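Local coordinates for protein tyrosine--tRNA ligase (Pyrococcus horikoshii, PDB 2CYC) that probably charges its cognate tRNA with tyrosine in two steps, first activating the amino acid with ATP and then transferring it to the tRNA acceptor end, at residues A73-W78 against I124-D129; R148-M153 against I167-Q172; V195-V200 against L216-V221. All coordinates share one frame; numbering follows the deposited sequence.

How the contacts relate
Contacts 1 and 2 both border the bound tyrosine, and contact 3 lies farther from the ligand in the same catalytic domain. Contact 1 brings Ala73 and His76 to the ligand's phenol ring; contact 2 supplies Tyr168 and Gln172, which bind its amino group. Their centres are about 14 Å apart and they touch directly: Tyr168 CE1 lies 3.4 Å from His76 O, and Met171 CE packs 3.9 Å from Leu125 CD1. Contact 3, its centre about 15 Å from that of contact 2, touches it where Ile196 CD1 meets Ser149 CB at 4.1 Å. The Ala197 side chain of contact 3 remains about 10 Å from the ligand.

Contact 1: residues A73-W78 against I124-D129; sequences ADWHSW and ILEKGD. With TYR (tyrosine), chain C.
Leu125 is the side chain that Asp74, Trp75 and His76 all meet as the helix begins. Just ahead of them, Ala73 holds the N-cap position and sets its CB against the bound tyrosine, 3.5 Å from ligand CD2. The carbonyl O of Ala73 takes two donors from opposite faces of its plane, Ser77 N and Ser77 OG, the latter at 2.8 Å, which ties down the first turn. Asp74 touches the Leu125 methyl CD1 lightly with OD1; its OD2 is hydrogen-bonded to Ser122 OG.

Trp75 carries most of the contact. Chi1 (-74°) puts CG beside the backbone N, and one face of the indole is turned to Leu125; the two side chains slide past each other in opposite directions. Leu125 CB sits over the six-membered ring in a CH-pi contact, 3.8 Å from its centroid and 13° off the normal, and Leu125 CD1 packs closely against Trp75 CB at 3.4 Å. Trp78 CZ3 lies over the opposite face, toward the rim. In the ring plane, NE1 donates to a water 3.0 Å away, and that water donates in turn to Glu126 OE2 at 3.1 Å, a bridge between the two segments.

His76 turns one way to Leu125, CE1 lying 4.0 Å from CD1, and another to the ligand: ligand CE2 stands over one imidazole face, 3.4 Å from His76 CD2. His76 NE2 also has a weak hydrogen bond to Asp175 OD2, and the ring meets Tyr168 edge-to-face, contacts that would limit its rotation. The two segments follow the neighbouring parallel strands 69-72 and 117-120, so they meet beyond the carboxyl ends of those strands, where the Rossmann-type fold of class I synthetases places its amino acid pocket.

Contact 2: residues R148-M153 against I167-Q172; sequences RSITIM and IYPMMQ. With TYR (tyrosine), chain C.
The amino nitrogen N of the bound tyrosine is gripped by two side chains of helix 164-178, Tyr168 OH at 2.8 Å and Gln172 OE1 at 2.9 Å, and both of these side chains rest against residues 152-153. N lies at the edge of the Tyr168 ring, in its plane; Glu41 OE2 is a second partner of the hydroxyl. Gln172 and Ile152 reach toward each other tip to tip, bringing the Ile152 methyl CD1 to 3.5 Å from OE1.

Met153 covers one face of Tyr168. Its SD stands 4.1 Å from the ring centroid, 23° off the normal, a Met-aromatic contact, while CB lies over the same face. A bend at chi3 (93°) swings CE to Tyr168 CB, 3.7 Å away, and to Pro169 CG. Pro169 also receives Ser149, whose OG comes within 3.3 Å of Pro169 CB and is hydrogen-bonded to Val146 O. Lacking an N-H, Pro169 kinks the helix here.

Residues 149-153 belong to the loop between helix 143-148 and helix 164-178; the latter also packs on helices 74-79 and 128-138, and Ser149, Ile152 and Gln172 touch helix 191-200.

Contact 3: residues V195-V200 against L216-V221; sequences VIAIEV and LKPVAV
Ile198 is the bump of the helix, its two branches fitting against Lys217, Pro218 and Ala220. The CG1 branch, beside the backbone N (chi1 -71°), is laid against the Pro218 carbonyl, CG1 coming within 3.5 Å of Pro218 O; CD1 continues past it to the small Ala220, 4.3 Å from CB. The CG2 methyl points to the other side, where it meets Lys217.

The extended methylene chain of Lys217 crosses Ile198 at about a right angle, with CD 3.9 Å from Ile198 CG2 and as far from Ile198 O, and it lies against the last helical turn. An alanine in place of Lys217 would probably leave Ile198 CG2 and Ile198 O without this methylene cover and open a gap beside the helix. The helix 191-200 follows strand 183-187, and strand 214-223 pairs parallel with that strand, so the contact belongs to a beta-alpha-beta crossover of the Rossmann-type fold.

Deeper in, Ala197 is small enough to let the Pro218 ring approach, CB to CG 4.5 Å. Phe177 of helix 164-178 packs on both, while Leu19 of strand 15-19 touches Ile198.

Contact 1: residues A73-W78 against I124-D129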
loop_
_atom_site.group_PDB
_atom_site.type_symbol
_atom_site.label_atom_id
_atom_site.label_comp_id
_atom_site.label_asym_id
_atom_site.label_seq_id
_atom_site.Cartn_x
_atom_site.Cartn_y
_atom_site.Cartn_z
ATOM N N ALA A 73 -5.118 -8.218 14.820
ATOM C CA ALA A 73 -4.905 -7.257 13.731
ATOM C C ALA A 73 -5.217 -5.805 14.074
ATOM O O ALA A 73 -6.218 -5.259 13.591
ATOM C CB ALA A 73 -5.723 -7.700 12.510
ATOM N N ASP A 74 -4.345 -5.168 14.867
ATOM C CA ASP A 74 -4.589 -3.791 15.288
ATOM C C ASP A 74 -4.578 -2.722 14.193
ATOM O O ASP A 74 -5.579 -2.018 14.034
ATOM C CB ASP A 74 -3.670 -3.391 16.477
ATOM C CG ASP A 74 -2.176 -3.607 16.212
ATOM O OD1 ASP A 74 -1.787 -4.190 15.173
ATOM O OD2 ASP A 74 -1.380 -3.188 17.084
ATOM N N TRP A 75 -3.486 -2.591 13.436
ATOM C CA TRP A 75 -3.451 -1.583 12.369
ATOM C C TRP A 75 -4.559 -1.860 11.363
ATOM O O TRP A 75 -5.161 -0.929 10.818
ATOM C CB TRP A 75 -2.104 -1.573 11.632
ATOM C CG TRP A 75 -0.979 -0.958 12.399
ATOM C CD1 TRP A 75 -0.891 -0.815 13.762
ATOM C CD2 TRP A 75 0.270 -0.496 11.867
ATOM N NE1 TRP A 75 0.338 -0.300 14.104
ATOM C CE2 TRP A 75 1.072 -0.095 12.965
ATOM C CE3 TRP A 75 0.795 -0.388 10.570
ATOM C CZ2 TRP A 75 2.373 0.407 12.805
ATOM C CZ3 TRP A 75 2.094 0.111 10.407
ATOM C CH2 TRP A 75 2.866 0.503 11.523
ATOM N N HIS A 76 -4.828 -3.140 11.117
ATOM C CA HIS A 76 -5.874 -3.524 10.170
ATOM C C HIS A 76 -7.216 -2.965 10.642
ATOM O O HIS A 76 -7.981 -2.428 9.848
ATOM C CB HIS A 76 -5.993 -5.054 10.052
ATOM C CG HIS A 76 -4.707 -5.746 9.722
ATOM N ND1 HIS A 76 -3.661 -5.840 10.617
ATOM C CD2 HIS A 76 -4.319 -6.426 8.615
ATOM C CE1 HIS A 76 -2.687 -6.554 10.076
ATOM N NE2 HIS A 76 -3.061 -6.921 8.861
ATOM N N SER A 77 -7.497 -3.107 11.933
ATOM C CA SER A 77 -8.747 -2.618 12.514
ATOM C C SER A 77 -8.799 -1.096 12.463
ATOM O O SER A 77 -9.863 -0.507 12.283
ATOM C CB SER A 77 -8.881 -3.093 13.966
ATOM O OG SER A 77 -8.860 -4.505 14.040
ATOM N N TRP A 78 -7.640 -0.471 12.644
ATOM C CA TRP A 78 -7.517 0.983 12.595
ATOM C C TRP A 78 -7.881 1.434 11.171
ATOM O O TRP A 78 -8.661 2.369 10.972
ATOM C CB TRP A 78 -6.075 1.358 12.959
ATOM C CG TRP A 78 -5.601 2.722 12.524
ATOM C CD1 TRP A 78 -6.281 3.909 12.622
ATOM C CD2 TRP A 78 -4.321 3.037 11.957
ATOM N NE1 TRP A 78 -5.498 4.943 12.151
ATOM C CE2 TRP A 78 -4.291 4.436 11.736
ATOM C CE3 TRP A 78 -3.189 2.268 11.616
ATOM C CZ2 TRP A 78 -3.174 5.091 11.182
ATOM C CZ3 TRP A 78 -2.077 2.913 11.069
ATOM C CH2 TRP A 78 -2.080 4.319 10.855
ATOM N N ILE A 124 4.871 -6.996 14.063
ATOM C CA ILE A 124 5.551 -7.209 12.789
ATOM C C ILE A 124 5.388 -6.011 11.857
ATOM O O ILE A 124 6.278 -5.731 11.060
ATOM C CB ILE A 124 5.068 -8.501 12.046
ATOM C CG1 ILE A 124 3.614 -8.357 11.589
ATOM C CG2 ILE A 124 5.220 -9.718 12.962
ATOM C CD1 ILE A 124 3.116 -9.548 10.743
ATOM N N LEU A 125 4.272 -5.291 11.951
ATOM C CA LEU A 125 4.054 -4.140 11.060
ATOM C C LEU A 125 5.045 -2.995 11.311
ATOM O O LEU A 125 5.284 -2.161 10.436
ATOM C CB LEU A 125 2.611 -3.626 11.182
ATOM C CG LEU A 125 1.516 -4.696 11.091
ATOM C CD1 LEU A 125 0.132 -4.053 11.277
ATOM C CD2 LEU A 125 1.603 -5.405 9.748
ATOM N N GLU A 126 5.625 -2.967 12.505
ATOM C CA GLU A 126 6.611 -1.949 12.857
ATOM C C GLU A 126 7.969 -2.278 12.238
ATOM O O GLU A 126 8.972 -1.635 12.530
ATOM C CB GLU A 126 6.726 -1.830 14.389
ATOM C CG GLU A 126 5.641 -0.935 14.986
ATOM C CD GLU A 126 5.450 -1.113 16.483
ATOM O OE1 GLU A 126 6.384 -1.602 17.161
ATOM O OE2 GLU A 126 4.357 -0.750 16.979
ATOM N N LYS A 127 7.996 -3.278 11.366
ATOM C CA LYS A 127 9.238 -3.662 10.707
ATOM C C LYS A 127 9.188 -3.361 9.212
ATOM O O LYS A 127 8.297 -3.828 8.509
ATOM C CB LYS A 127 9.503 -5.148 10.943
ATOM C CG LYS A 127 9.783 -5.468 12.396
ATOM C CD LYS A 127 10.050 -6.942 12.601
ATOM C CE LYS A 127 10.804 -7.167 13.899
ATOM N NZ LYS A 127 10.151 -6.481 15.055
ATOM N N GLY A 128 10.148 -2.573 8.733
ATOM C CA GLY A 128 10.187 -2.224 7.325
ATOM C C GLY A 128 10.343 -3.397 6.366
ATOM O O GLY A 128 9.859 -3.331 5.236
ATOM N N ASP A 129 11.016 -4.466 6.793
ATOM C CA ASP A 129 11.210 -5.618 5.912
ATOM C C ASP A 129 9.876 -6.343 5.688
ATOM O O ASP A 129 9.699 -7.058 4.701
ATOM C CB ASP A 129 12.291 -6.557 6.476
ATOM C CG ASP A 129 11.920 -7.155 7.810
ATOM O OD1 ASP A 129 11.089 -6.566 8.530
ATOM O OD2 ASP A 129 12.481 -8.218 8.153
HETATM N N TYR C . -9.682 -9.778 7.744
HETATM C CA TYR C . -9.898 -10.522 9.021
HETATM C C TYR C . -11.313 -10.282 9.545
HETATM O O TYR C . -12.012 -9.410 8.985
HETATM C CB TYR C . -8.869 -10.079 10.072
HETATM C CG TYR C . -7.438 -10.418 9.701
HETATM C CD1 TYR C . -7.040 -11.742 9.514
HETATM C CD2 TYR C . -6.480 -9.414 9.536
HETATM C CE1 TYR C . -5.715 -12.059 9.165
HETATM C CE2 TYR C . -5.162 -9.718 9.200
HETATM C CZ TYR C . -4.784 -11.037 9.011
HETATM O OH TYR C . -3.476 -11.328 8.663
HETATM O OXT TYR C . -11.703 -10.964 10.513
HETATM O O HOH W 1 1.594 0.578 16.647
#

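Contact 2: residues R148-M153 against I167-Q172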
loop_
_atom_site.group_PDB
_atom_site.type_symbol
_atom_site.label_atom_id
_atom_site.label_comp_id
_atom_site.label_asym_id
_atom_site.label_seq_id
_atom_site.Cartn_x
_atom_site.Cartn_y
_atom_site.Cartn_z
ATOM N N ARG A 148 -11.481 -6.548 -5.690
ATOM C CA ARG A 148 -12.416 -7.659 -5.537
ATOM C C ARG A 148 -12.272 -8.392 -4.211
ATOM O O ARG A 148 -13.180 -9.108 -3.802
ATOM C CB ARG A 148 -12.238 -8.679 -6.672
ATOM C CG ARG A 148 -12.813 -8.250 -8.023
ATOM C CD ARG A 148 -12.876 -9.427 -9.005
ATOM N NE ARG A 148 -11.568 -9.810 -9.537
ATOM C CZ ARG A 148 -10.900 -9.116 -10.457
ATOM N NH1 ARG A 148 -11.421 -8.001 -10.956
ATOM N NH2 ARG A 148 -9.709 -9.531 -10.880
ATOM N N SER A 149 -11.142 -8.212 -3.535
ATOM C CA SER A 149 -10.901 -8.919 -2.275
ATOM C C SER A 149 -11.296 -8.097 -1.051
ATOM O O SER A 149 -11.124 -8.529 0.088
ATOM C CB SER A 149 -9.424 -9.301 -2.184
ATOM O OG SER A 149 -8.636 -8.171 -1.834
ATOM N N ILE A 150 -11.842 -6.916 -1.310
ATOM C CA ILE A 150 -12.262 -5.975 -0.281
ATOM C C ILE A 150 -13.352 -6.523 0.659
ATOM O O ILE A 150 -13.522 -6.051 1.788
ATOM C CB ILE A 150 -12.734 -4.662 -0.968
ATOM C CG1 ILE A 150 -12.151 -3.467 -0.230
ATOM C CG2 ILE A 150 -14.249 -4.599 -1.044
ATOM C CD1 ILE A 150 -10.638 -3.400 -0.326
ATOM N N THR A 151 -14.082 -7.528 0.193
ATOM C CA THR A 151 -15.140 -8.129 0.996
ATOM C C THR A 151 -14.614 -8.830 2.259
ATOM O O THR A 151 -15.370 -9.022 3.214
ATOM C CB THR A 151 -15.969 -9.149 0.157
ATOM O OG1 THR A 151 -15.118 -10.211 -0.293
ATOM C CG2 THR A 151 -16.596 -8.459 -1.062
ATOM N N ILE A 152 -13.332 -9.208 2.278
ATOM C CA ILE A 152 -12.793 -9.883 3.453
ATOM C C ILE A 152 -12.850 -8.980 4.683
ATOM O O ILE A 152 -12.770 -9.466 5.817
ATOM C CB ILE A 152 -11.319 -10.387 3.256
ATOM C CG1 ILE A 152 -10.359 -9.209 3.073
ATOM C CG2 ILE A 152 -11.245 -11.348 2.067
ATOM C CD1 ILE A 152 -8.895 -9.635 2.886
ATOM N N MET A 153 -12.990 -7.672 4.475
ATOM C CA MET A 153 -13.062 -6.771 5.617
ATOM C C MET A 153 -14.480 -6.279 5.850
ATOM O O MET A 153 -14.708 -5.288 6.552
ATOM C CB MET A 153 -12.072 -5.605 5.474
ATOM C CG MET A 153 -12.391 -4.538 4.459
ATOM S SD MET A 153 -10.907 -3.464 4.240
ATOM C CE MET A 153 -10.221 -4.260 2.956
ATOM N N ILE A 167 -5.037 -1.287 0.877
ATOM C CA ILE A 167 -3.757 -1.846 1.312
ATOM C C ILE A 167 -4.003 -3.049 2.238
ATOM O O ILE A 167 -3.269 -4.040 2.212
ATOM C CB ILE A 167 -2.914 -0.776 2.049
ATOM C CG1 ILE A 167 -2.608 0.383 1.090
ATOM C CG2 ILE A 167 -1.616 -1.400 2.592
ATOM C CD1 ILE A 167 -1.920 1.559 1.754
ATOM N N TYR A 168 -5.055 -2.956 3.045
ATOM C CA TYR A 168 -5.440 -4.006 3.999
ATOM C C TYR A 168 -5.331 -5.457 3.471
ATOM O O TYR A 168 -4.702 -6.312 4.098
ATOM C CB TYR A 168 -6.873 -3.707 4.492
ATOM C CG TYR A 168 -7.474 -4.640 5.540
ATOM C CD1 TYR A 168 -8.041 -4.120 6.700
ATOM C CD2 TYR A 168 -7.563 -6.019 5.331
ATOM C CE1 TYR A 168 -8.687 -4.934 7.624
ATOM C CE2 TYR A 168 -8.212 -6.847 6.252
ATOM C CZ TYR A 168 -8.771 -6.294 7.397
ATOM O OH TYR A 168 -9.411 -7.092 8.323
ATOM N N PRO A 169 -5.922 -5.755 2.311
ATOM C CA PRO A 169 -5.809 -7.145 1.842
ATOM C C PRO A 169 -4.371 -7.595 1.553
ATOM O O PRO A 169 -4.026 -8.760 1.736
ATOM C CB PRO A 169 -6.692 -7.162 0.590
ATOM C CG PRO A 169 -7.686 -6.030 0.851
ATOM C CD PRO A 169 -6.778 -4.966 1.412
ATOM N N MET A 170 -3.536 -6.677 1.083
ATOM C CA MET A 170 -2.158 -7.030 0.792
ATOM C C MET A 170 -1.406 -7.251 2.107
ATOM O O MET A 170 -0.456 -8.032 2.174
ATOM C CB MET A 170 -1.506 -5.933 -0.063
ATOM C CG MET A 170 -2.146 -5.812 -1.451
ATOM S SD MET A 170 -2.003 -7.323 -2.460
ATOM C CE MET A 170 -3.545 -8.210 -2.036
ATOM N N MET A 171 -1.844 -6.568 3.157
ATOM C CA MET A 171 -1.230 -6.740 4.467
ATOM C C MET A 171 -1.609 -8.122 5.017
ATOM O O MET A 171 -0.791 -8.788 5.655
ATOM C CB MET A 171 -1.716 -5.654 5.434
ATOM C CG MET A 171 -1.125 -4.273 5.193
ATOM S SD MET A 171 -2.028 -3.008 6.125
ATOM C CE MET A 171 -1.678 -3.534 7.839
ATOM N N GLN A 172 -2.845 -8.553 4.766
ATOM C CA GLN A 172 -3.299 -9.854 5.258
ATOM C C GLN A 172 -2.492 -10.960 4.598
ATOM O O GLN A 172 -2.106 -11.932 5.256
ATOM C CB GLN A 172 -4.802 -10.074 4.993
ATOM C CG GLN A 172 -5.355 -11.397 5.601
ATOM C CD GLN A 172 -6.857 -11.358 5.872
ATOM O OE1 GLN A 172 -7.442 -10.283 5.982
ATOM N NE2 GLN A 172 -7.482 -12.536 6.010
HETATM N N TYR C . -9.682 -9.778 7.744
HETATM C CA TYR C . -9.898 -10.522 9.021
HETATM C C TYR C . -11.313 -10.282 9.545
HETATM O O TYR C . -12.012 -9.410 8.985
HETATM C CB TYR C . -8.869 -10.079 10.072
HETATM C CG TYR C . -7.438 -10.418 9.701
HETATM C CD1 TYR C . -7.040 -11.742 9.514
HETATM C CD2 TYR C . -6.480 -9.414 9.536
HETATM C CE1 TYR C . -5.715 -12.059 9.165
HETATM C CE2 TYR C . -5.162 -9.718 9.200
HETATM C CZ TYR C . -4.784 -11.037 9.011
HETATM O OH TYR C . -3.476 -11.328 8.663
HETATM O OXT TYR C . -11.703 -10.964 10.513
#

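Contact 3: residues V195-V200 against L216-V221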
loop_
_atom_site.group_PDB
_atom_site.type_symbol
_atom_site.label_atom_id
_atom_site.label_comp_id
_atom_site.label_asym_id
_atom_site.label_seq_id
_atom_site.Cartn_x
_atom_site.Cartn_y
_atom_site.Cartn_z
ATOM N N VAL A 195 -6.664 -17.422 -1.342
ATOM C CA VAL A 195 -6.516 -17.850 -2.731
ATOM C C VAL A 195 -5.375 -17.028 -3.369
ATOM O O VAL A 195 -4.586 -17.544 -4.155
ATOM C CB VAL A 195 -7.831 -17.643 -3.534
ATOM C CG1 VAL A 195 -7.612 -17.987 -5.015
ATOM C CG2 VAL A 195 -8.929 -18.519 -2.952
ATOM N N ILE A 196 -5.285 -15.750 -3.015
ATOM C CA ILE A 196 -4.224 -14.895 -3.539
ATOM C C ILE A 196 -2.881 -15.357 -2.952
ATOM O O ILE A 196 -1.888 -15.486 -3.665
ATOM C CB ILE A 196 -4.478 -13.417 -3.176
ATOM C CG1 ILE A 196 -5.723 -12.904 -3.919
ATOM C CG2 ILE A 196 -3.261 -12.583 -3.538
ATOM C CD1 ILE A 196 -6.249 -11.562 -3.414
ATOM N N ALA A 197 -2.865 -15.625 -1.652
ATOM C CA ALA A 197 -1.655 -16.088 -0.990
ATOM C C ALA A 197 -1.102 -17.333 -1.695
ATOM O O ALA A 197 0.094 -17.443 -1.940
ATOM C CB ALA A 197 -1.953 -16.404 0.470
ATOM N N ILE A 198 -1.982 -18.270 -2.020
ATOM C CA ILE A 198 -1.561 -19.487 -2.683
ATOM C C ILE A 198 -1.029 -19.196 -4.081
ATOM O O ILE A 198 -0.033 -19.786 -4.494
ATOM C CB ILE A 198 -2.721 -20.504 -2.717
ATOM C CG1 ILE A 198 -2.961 -21.025 -1.297
ATOM C CG2 ILE A 198 -2.404 -21.652 -3.649
ATOM C CD1 ILE A 198 -4.270 -21.796 -1.119
ATOM N N GLU A 199 -1.674 -18.275 -4.795
ATOM C CA GLU A 199 -1.238 -17.880 -6.142
ATOM C C GLU A 199 0.156 -17.219 -6.190
ATOM O O GLU A 199 0.939 -17.484 -7.102
ATOM C CB GLU A 199 -2.241 -16.901 -6.764
ATOM C CG GLU A 199 -3.399 -17.545 -7.515
ATOM C CD GLU A 199 -4.472 -16.535 -7.904
ATOM O OE1 GLU A 199 -4.117 -15.384 -8.247
ATOM O OE2 GLU A 199 -5.671 -16.897 -7.878
ATOM N N VAL A 200 0.468 -16.363 -5.217
ATOM C CA VAL A 200 1.760 -15.676 -5.224
ATOM C C VAL A 200 2.875 -16.342 -4.418
ATOM O O VAL A 200 4.028 -15.911 -4.493
ATOM C CB VAL A 200 1.624 -14.221 -4.690
ATOM C CG1 VAL A 200 0.521 -13.469 -5.461
ATOM C CG2 VAL A 200 1.324 -14.243 -3.176
ATOM N N LEU A 216 7.122 -23.363 -0.839
ATOM C CA LEU A 216 5.843 -23.982 -0.546
ATOM C C LEU A 216 4.665 -23.032 -0.653
ATOM O O LEU A 216 4.822 -21.815 -0.635
ATOM C CB LEU A 216 5.854 -24.559 0.869
ATOM C CG LEU A 216 6.966 -25.522 1.266
ATOM C CD1 LEU A 216 6.764 -25.910 2.733
ATOM C CD2 LEU A 216 6.952 -26.756 0.356
ATOM N N LYS A 217 3.481 -23.621 -0.763
ATOM C CA LYS A 217 2.238 -22.878 -0.810
ATOM C C LYS A 217 1.570 -23.168 0.527
ATOM O O LYS A 217 1.493 -24.319 0.952
ATOM C CB LYS A 217 1.336 -23.374 -1.944
ATOM C CG LYS A 217 1.862 -23.032 -3.329
ATOM C CD LYS A 217 0.948 -23.538 -4.429
ATOM C CE LYS A 217 1.551 -23.226 -5.799
ATOM N NZ LYS A 217 0.678 -23.625 -6.939
ATOM N N PRO A 218 1.108 -22.131 1.224
ATOM C CA PRO A 218 0.463 -22.429 2.500
ATOM C C PRO A 218 -0.864 -23.131 2.235
ATOM O O PRO A 218 -1.445 -22.986 1.157
ATOM C CB PRO A 218 0.255 -21.046 3.114
ATOM C CG PRO A 218 0.048 -20.174 1.891
ATOM C CD PRO A 218 1.134 -20.681 0.964
ATOM N N VAL A 219 -1.323 -23.891 3.221
ATOM C CA VAL A 219 -2.593 -24.594 3.151
ATOM C C VAL A 219 -3.628 -23.684 3.818
ATOM O O VAL A 219 -3.402 -23.189 4.922
ATOM C CB VAL A 219 -2.528 -25.930 3.932
ATOM C CG1 VAL A 219 -3.914 -26.534 4.057
ATOM C CG2 VAL A 219 -1.593 -26.902 3.221
ATOM N N ALA A 220 -4.748 -23.459 3.144
ATOM C CA ALA A 220 -5.816 -22.627 3.691
ATOM C C ALA A 220 -6.876 -23.532 4.314
ATOM O O ALA A 220 -7.308 -24.505 3.692
ATOM C CB ALA A 220 -6.444 -21.779 2.579
ATOM N N VAL A 221 -7.278 -23.229 5.546
ATOM C CA VAL A 221 -8.304 -24.022 6.227
ATOM C C VAL A 221 -9.371 -23.046 6.697
ATOM O O VAL A 221 -9.114 -22.171 7.534
ATOM C CB VAL A 221 -7.712 -24.832 7.430
ATOM C CG1 VAL A 221 -8.785 -25.758 8.032
ATOM C CG2 VAL A 221 -6.531 -25.684 6.944
#